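Local coordinates for protein propionate kinase (Francisella tularensis subsp. tularensis, PDB 3KHY) that probably transfers phosphate between ATP and acetate or a related short-chain acid such as propionate, as a magnesium-dependent, homodimeric member of the acetokinase family, at residues 2-7 with 378-383; 14-19 with 40-45; 226-231 with 301-306. All blocks are in the same frame, centred on the assembly; numbering follows the deposited sequence. Where two conformers were deposited one is given.

Contact 1. Residues 2-7 with 378-383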
# COMPACT_ATOMS: atom_id res chain seq x y z
N SER A 2 23.87 -19.47 33.25
CA SER A 2 24.49 -18.37 32.52
C SER A 2 23.45 -17.32 32.11
O SER A 2 22.26 -17.61 32.01
CB SER A 2 25.23 -18.88 31.29
OG SER A 2 24.34 -19.46 30.36
N GLU A 3 23.93 -16.10 31.86
CA GLU A 3 23.05 -14.99 31.53
C GLU A 3 23.54 -14.22 30.30
O GLU A 3 24.74 -14.16 30.03
CB GLU A 3 22.92 -14.05 32.74
CG GLU A 3 22.29 -14.73 33.96
CD GLU A 3 22.37 -13.89 35.22
OE1 GLU A 3 22.67 -12.68 35.12
OE2 GLU A 3 22.13 -14.43 36.32
N ILE A 4 22.60 -13.63 29.58
CA ILE A 4 22.90 -12.82 28.40
C ILE A 4 22.44 -11.40 28.67
O ILE A 4 21.33 -11.18 29.18
CB ILE A 4 22.14 -13.33 27.17
CG1 ILE A 4 22.48 -14.80 26.89
CG2 ILE A 4 22.45 -12.46 25.96
CD1 ILE A 4 23.70 -14.98 26.02
N LEU A 5 23.28 -10.43 28.35
CA LEU A 5 22.92 -9.03 28.48
C LEU A 5 22.36 -8.59 27.14
O LEU A 5 23.04 -8.68 26.13
CB LEU A 5 24.15 -8.18 28.83
CG LEU A 5 23.86 -6.68 28.94
CD1 LEU A 5 22.82 -6.43 30.02
CD2 LEU A 5 25.14 -5.91 29.22
N VAL A 6 21.11 -8.12 27.14
CA VAL A 6 20.44 -7.74 25.89
C VAL A 6 20.30 -6.23 25.81
O VAL A 6 19.79 -5.60 26.74
CB VAL A 6 19.05 -8.41 25.78
CG1 VAL A 6 18.34 -7.96 24.51
CG2 VAL A 6 19.20 -9.91 25.80
N LEU A 7 20.76 -5.65 24.71
CA LEU A 7 20.79 -4.19 24.59
C LEU A 7 20.08 -3.67 23.37
O LEU A 7 20.13 -4.26 22.29
CB LEU A 7 22.23 -3.68 24.54
CG LEU A 7 23.16 -4.04 25.69
CD1 LEU A 7 24.56 -3.54 25.37
CD2 LEU A 7 22.63 -3.44 27.02
N GLN A 378 18.08 -15.76 23.07
CA GLN A 378 18.13 -17.10 22.48
C GLN A 378 18.98 -17.15 21.21
O GLN A 378 19.73 -18.10 20.99
CB GLN A 378 16.73 -17.63 22.20
CG GLN A 378 15.90 -17.91 23.44
CD GLN A 378 14.46 -18.22 23.12
OE1 GLN A 378 13.99 -17.94 22.01
NE2 GLN A 378 13.74 -18.78 24.08
N GLU A 379 18.83 -16.13 20.37
CA GLU A 379 19.64 -16.03 19.15
C GLU A 379 21.12 -15.92 19.49
O GLU A 379 21.98 -16.47 18.80
CB GLU A 379 19.22 -14.79 18.35
CG GLU A 379 17.88 -14.95 17.68
CD GLU A 379 17.99 -15.85 16.49
OE1 GLU A 379 18.74 -15.49 15.55
OE2 GLU A 379 17.36 -16.93 16.49
N THR A 380 21.41 -15.19 20.56
CA THR A 380 22.78 -14.96 20.99
C THR A 380 23.39 -16.25 21.55
O THR A 380 24.47 -16.66 21.13
CB THR A 380 22.85 -13.83 22.03
OG1 THR A 380 22.39 -12.61 21.44
CG2 THR A 380 24.28 -13.64 22.55
N GLN A 381 22.68 -16.88 22.47
CA GLN A 381 23.09 -18.16 23.04
C GLN A 381 23.42 -19.18 21.94
O GLN A 381 24.39 -19.94 22.04
CB GLN A 381 21.98 -18.70 23.94
CG GLN A 381 22.22 -20.11 24.46
CD GLN A 381 23.31 -20.17 25.50
OE1 GLN A 381 23.64 -19.17 26.14
NE2 GLN A 381 23.89 -21.36 25.69
N ASN A 382 22.60 -19.19 20.90
CA ASN A 382 22.76 -20.14 19.80
C ASN A 382 24.12 -20.03 19.11
O ASN A 382 24.61 -21.00 18.54
CB ASN A 382 21.64 -19.97 18.78
CG ASN A 382 21.70 -21.01 17.68
OD1 ASN A 382 21.74 -20.67 16.49
ND2 ASN A 382 21.71 -22.28 18.06
N LEU A 383 24.73 -18.85 19.18
CA LEU A 383 25.98 -18.60 18.47
C LEU A 383 27.25 -18.67 19.33
O LEU A 383 28.35 -18.47 18.81
CB LEU A 383 25.94 -17.23 17.78
CG LEU A 383 24.96 -17.04 16.64
CD1 LEU A 383 24.92 -15.58 16.23
CD2 LEU A 383 25.36 -17.92 15.47

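Contact 2. Residues 14-19 with 40-45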
# COMPACT_ATOMS: atom_id res chain seq x y z
N VAL A 14 19.67 3.77 26.30
CA VAL A 14 20.05 2.37 26.27
C VAL A 14 19.00 1.55 27.00
O VAL A 14 18.79 1.71 28.20
CB VAL A 14 21.42 2.11 26.94
CG1 VAL A 14 21.75 0.61 26.92
CG2 VAL A 14 22.53 2.91 26.25
N LYS A 15 18.32 0.68 26.27
CA LYS A 15 17.39 -0.24 26.89
C LYS A 15 18.14 -1.53 27.16
O LYS A 15 18.86 -2.01 26.29
CB LYS A 15 16.22 -0.49 25.95
CG LYS A 15 15.26 -1.54 26.44
CD LYS A 15 14.26 -1.89 25.37
CE LYS A 15 13.38 -3.04 25.81
NZ LYS A 15 12.32 -3.30 24.80
N PHE A 16 18.00 -2.09 28.35
CA PHE A 16 18.75 -3.31 28.67
C PHE A 16 17.96 -4.36 29.44
O PHE A 16 16.98 -4.05 30.12
CB PHE A 16 20.06 -2.97 29.41
CG PHE A 16 19.86 -2.24 30.71
CD1 PHE A 16 19.64 -2.94 31.88
CD2 PHE A 16 19.90 -0.86 30.76
CE1 PHE A 16 19.46 -2.27 33.08
CE2 PHE A 16 19.72 -0.19 31.95
CZ PHE A 16 19.50 -0.90 33.11
N ALA A 17 18.41 -5.61 29.32
CA ALA A 17 17.82 -6.70 30.08
C ALA A 17 18.85 -7.78 30.32
O ALA A 17 19.71 -8.04 29.47
CB ALA A 17 16.61 -7.27 29.34
N LEU A 18 18.75 -8.43 31.47
CA LEU A 18 19.60 -9.55 31.81
C LEU A 18 18.74 -10.79 31.81
O LEU A 18 17.81 -10.92 32.61
CB LEU A 18 20.19 -9.34 33.20
CG LEU A 18 21.40 -10.18 33.56
CD1 LEU A 18 22.46 -10.09 32.47
CD2 LEU A 18 21.95 -9.69 34.90
N ILE A 19 19.03 -11.72 30.90
CA ILE A 19 18.13 -12.83 30.66
C ILE A 19 18.86 -14.17 30.77
O ILE A 19 19.99 -14.31 30.33
CB ILE A 19 17.46 -12.69 29.28
CG1 ILE A 19 16.55 -11.46 29.29
CG2 ILE A 19 16.66 -13.94 28.90
CD1 ILE A 19 16.05 -11.07 27.94
N CYS A 40 19.49 13.17 32.37
CA CYS A 40 19.98 11.81 32.21
C CYS A 40 19.62 10.99 33.45
O CYS A 40 19.83 11.43 34.58
CB CYS A 40 21.49 11.82 32.01
SG CYS A 40 22.21 10.18 31.81
N LYS A 41 19.07 9.80 33.23
CA LYS A 41 18.74 8.89 34.32
C LYS A 41 18.72 7.44 33.86
O LYS A 41 18.46 7.15 32.70
CB LYS A 41 17.38 9.25 34.93
CG LYS A 41 16.24 9.12 33.94
CD LYS A 41 14.89 9.18 34.62
CE LYS A 41 13.78 9.04 33.59
NZ LYS A 41 12.44 9.06 34.23
N VAL A 42 18.98 6.52 34.79
CA VAL A 42 18.90 5.11 34.48
C VAL A 42 17.90 4.45 35.42
O VAL A 42 18.00 4.57 36.64
CB VAL A 42 20.27 4.42 34.63
CG1 VAL A 42 20.21 3.00 34.08
CG2 VAL A 42 21.34 5.25 33.93
N VAL A 43 16.91 3.78 34.84
CA VAL A 43 15.96 2.99 35.63
C VAL A 43 16.40 1.54 35.66
O VAL A 43 16.78 0.97 34.64
CB VAL A 43 14.54 3.06 35.06
CG1 VAL A 43 13.57 2.34 35.99
CG2 VAL A 43 14.11 4.51 34.84
N PHE A 44 16.39 0.95 36.85
CA PHE A 44 16.69 -0.46 37.01
C PHE A 44 15.48 -1.12 37.64
O PHE A 44 14.98 -0.67 38.68
CB PHE A 44 17.87 -0.65 37.97
CG PHE A 44 19.18 -0.13 37.47
CD1 PHE A 44 20.03 -0.94 36.74
CD2 PHE A 44 19.59 1.16 37.77
CE1 PHE A 44 21.25 -0.46 36.30
CE2 PHE A 44 20.81 1.64 37.33
CZ PHE A 44 21.64 0.83 36.60
N LYS A 45 15.02 -2.21 37.04
CA LYS A 45 13.91 -2.96 37.59
C LYS A 45 14.31 -4.40 37.84
O LYS A 45 14.42 -5.19 36.90
CB LYS A 45 12.70 -2.90 36.66
CG LYS A 45 12.12 -1.50 36.48
CD LYS A 45 11.05 -1.49 35.39
CE LYS A 45 10.30 -0.16 35.38
NZ LYS A 45 9.27 -0.10 34.30

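Contact 3. Residues 226-231 with 301-306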
# COMPACT_ATOMS: atom_id res chain seq x y z
N ASP A 226 5.83 2.20 6.84
CA ASP A 226 4.78 1.74 5.93
C ASP A 226 3.82 0.71 6.54
O ASP A 226 4.14 0.05 7.54
CB ASP A 226 5.40 1.12 4.68
CG ASP A 226 4.49 1.20 3.45
OD1 ASP A 226 3.42 1.87 3.51
OD2 ASP A 226 4.85 0.59 2.43
N GLY A 227 2.66 0.57 5.91
CA GLY A 227 1.73 -0.50 6.25
C GLY A 227 0.55 -0.10 7.11
O GLY A 227 -0.28 0.74 6.72
N LEU A 228 0.47 -0.72 8.29
CA LEU A 228 -0.64 -0.51 9.23
C LEU A 228 -0.67 0.89 9.83
O LEU A 228 0.37 1.57 9.91
CB LEU A 228 -0.56 -1.55 10.36
CG LEU A 228 -0.71 -3.02 9.96
CD1 LEU A 228 -0.72 -3.94 11.20
CD2 LEU A 228 -1.99 -3.21 9.12
N VAL A 229 -1.86 1.33 10.26
CA VAL A 229 -1.99 2.55 11.07
C VAL A 229 -1.26 2.33 12.40
O VAL A 229 -1.34 1.26 12.99
CB VAL A 229 -3.48 2.90 11.34
CG1 VAL A 229 -3.60 4.11 12.27
CG2 VAL A 229 -4.21 3.14 10.02
N MSE A 230 -0.53 3.34 12.87
CA MSE A 230 0.19 3.23 14.14
C MSE A 230 -0.07 4.43 15.05
O MSE A 230 -0.90 5.28 14.74
CB MSE A 230 1.69 3.05 13.87
CG MSE A 230 1.99 2.20 12.64
SE MSE A 230 3.90 1.75 12.41
CE MSE A 230 3.81 1.14 10.55
N GLY A 231 0.63 4.51 16.18
CA GLY A 231 0.41 5.60 17.13
C GLY A 231 0.62 6.97 16.51
O GLY A 231 -0.24 7.85 16.63
N ALA A 301 -7.67 -5.57 9.23
CA ALA A 301 -8.52 -6.57 8.60
C ALA A 301 -8.23 -6.72 7.11
O ALA A 301 -8.21 -7.84 6.60
CB ALA A 301 -10.00 -6.26 8.83
N LYS A 302 -8.00 -5.61 6.40
CA LYS A 302 -7.65 -5.68 4.98
C LYS A 302 -6.35 -6.45 4.71
O LYS A 302 -6.27 -7.21 3.73
CB LYS A 302 -7.59 -4.28 4.34
CG LYS A 302 -8.97 -3.79 3.92
CD LYS A 302 -8.94 -2.40 3.34
CE LYS A 302 -8.24 -2.38 1.99
NZ LYS A 302 -8.25 -0.99 1.46
N PHE A 303 -5.34 -6.26 5.55
CA PHE A 303 -4.08 -6.99 5.41
C PHE A 303 -4.28 -8.48 5.72
O PHE A 303 -3.76 -9.33 5.02
CB PHE A 303 -2.98 -6.40 6.31
CG PHE A 303 -2.16 -5.32 5.64
CD1 PHE A 303 -0.98 -5.64 4.96
CD2 PHE A 303 -2.58 -4.00 5.66
CE1 PHE A 303 -0.24 -4.65 4.33
CE2 PHE A 303 -1.83 -3.00 5.05
CZ PHE A 303 -0.66 -3.33 4.38
N VAL A 304 -5.01 -8.78 6.78
CA VAL A 304 -5.31 -10.17 7.10
C VAL A 304 -5.96 -10.83 5.89
O VAL A 304 -5.53 -11.89 5.45
CB VAL A 304 -6.28 -10.28 8.28
CG1 VAL A 304 -6.75 -11.73 8.43
CG2 VAL A 304 -5.60 -9.79 9.56
N ALA A 305 -7.01 -10.19 5.36
CA ALA A 305 -7.70 -10.72 4.19
C ALA A 305 -6.75 -10.93 3.01
O ALA A 305 -6.82 -11.97 2.31
CB ALA A 305 -8.85 -9.80 3.78
N SER A 306 -5.86 -9.97 2.78
CA SER A 306 -4.96 -10.04 1.63
C SER A 306 -3.97 -11.19 1.79
O SER A 306 -3.55 -11.79 0.81
CB SER A 306 -4.19 -8.72 1.42
OG SER A 306 -2.99 -8.68 2.17

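Contact 1. Residues 2-7 with 378-383
I4 lies against T380 and the start of Q381, and these three residues bury most of the surface in the contact. The I4 side chain slides past that of T380 in the opposite direction and touches it with both ends of its fork: CD1 of I4 is 3.8 Å from CG2 of T380, and CG2 of I4 is 4.0 Å from the same methyl. T380 can offer that methyl because, with OG1 beside the backbone N (chi1 -63°), CG2 falls anti to it; OG1 is hydrogen-bonded to O of I376, one turn back in the helix. The contact sets the N-terminal strand 3-9 against the C-terminal helix 372-382, which packs over one side of the mixed sheet of an acetokinase domain, in the clan of actin-like ATPases. A377 of that helix and A81 of the adjoining strand 79-86 also touch I4. Q381 reaches back to the strand by a bend at chi2 (71°), which leaves its OE1 4.2 Å from CD1 of I4 and 4.3 Å from OG of the poorly ordered S2. No hydrogen bond crosses between the segments, and OE1 of Q381 is buried here without a polar partner in the model.

Contact 2. Residues 14-19 with 40-45
F16 reaches the strand 41-45 with the far end of its ring. CZ of F16 lies 3.7 Å from CE1 of F44 and 3.6 Å from the carbonyl O of V43, while CE2 of F16 meets CG1 of V42 at 3.9 Å. The valine methyl sits at the ring edge, close to its plane. The two phenyl rings meet obliquely, their planes at 55° and their centroids 5.5 Å apart. With chi1 at 60°, CG of F16 is wedged between the backbone N and the carbonyl carbon, and the ring projects toward the other strand; F44 turns its ring in from a strand position that does not itself face F16. On the buried side L66 of helix 59-72 touches F16, F69 of that helix stacks on F44, and M65 packs on V42. The other side is looser: the side chain of V43, partly exposed, comes no nearer than 6.6 Å to strand 14-19, and that of K45 leads away to an exposed position. The segments run nearly parallel, at 19° with axes 9.0 Å apart, as expected for next-but-one neighbours in an antiparallel meander; strand 25-33 lies between them in the N-terminal sheet of the acetokinase fold.

Contact 3. Residues 226-231 with 301-306
A chi1 of -63° puts CG of L228 anti to its own carbonyl carbon, and the CD2 branch then lies against the CD2 side of the F303 ring, which a chi1 of -90° turns toward the loop. CD2 of L228 comes 3.6 Å from CD2 of F303, and the leucine branch crosses the phenylalanine obliquely. Farther out on the ring, CZ of F303 is 4.1 Å from CA of G227, which has no side chain and meets the ring through that backbone carbon. The contact thus joins the loop between strand 214-218 and helix 241-249 to the long helix 287-307, within the half of the acetokinase fold built round the sheet of strands 196-201 and 205-211. I207 of that sheet touches both L228 and F303, and the side chain of L228 lies about 4 Å from that of L201, predicted to bind ATP. The carbonyl of G227 accepts a hydrogen bond from NH1 of R299, one turn before F303. The helix also meets the second subunit: K302 forms a salt bridge with D217 of that subunit, and A305 packs on S306 of that subunit.

From the N terminus the chain enters strand 3-9, the first half of contact 1, and turns directly into strand 14-20, its sheet neighbour. Contacts 1 and 2 therefore touch: N of I4 and O of I19, 2.8 Å apart, make a probable hydrogen bond. After strand 25-33, contact 2 closes a short loop of the same sheet at 40-45. Contact 3 opens much later, at 226-231, and closes at 301-306 around a mostly helical excursion; it follows contact 2 in series. Contact 1 closes last, at 378-383, enclosing both others and bringing the chain's end back to its beginning. Contact 3 lies on the opposite side of the chain's centre, about 32 Å from each of the others, centre to centre.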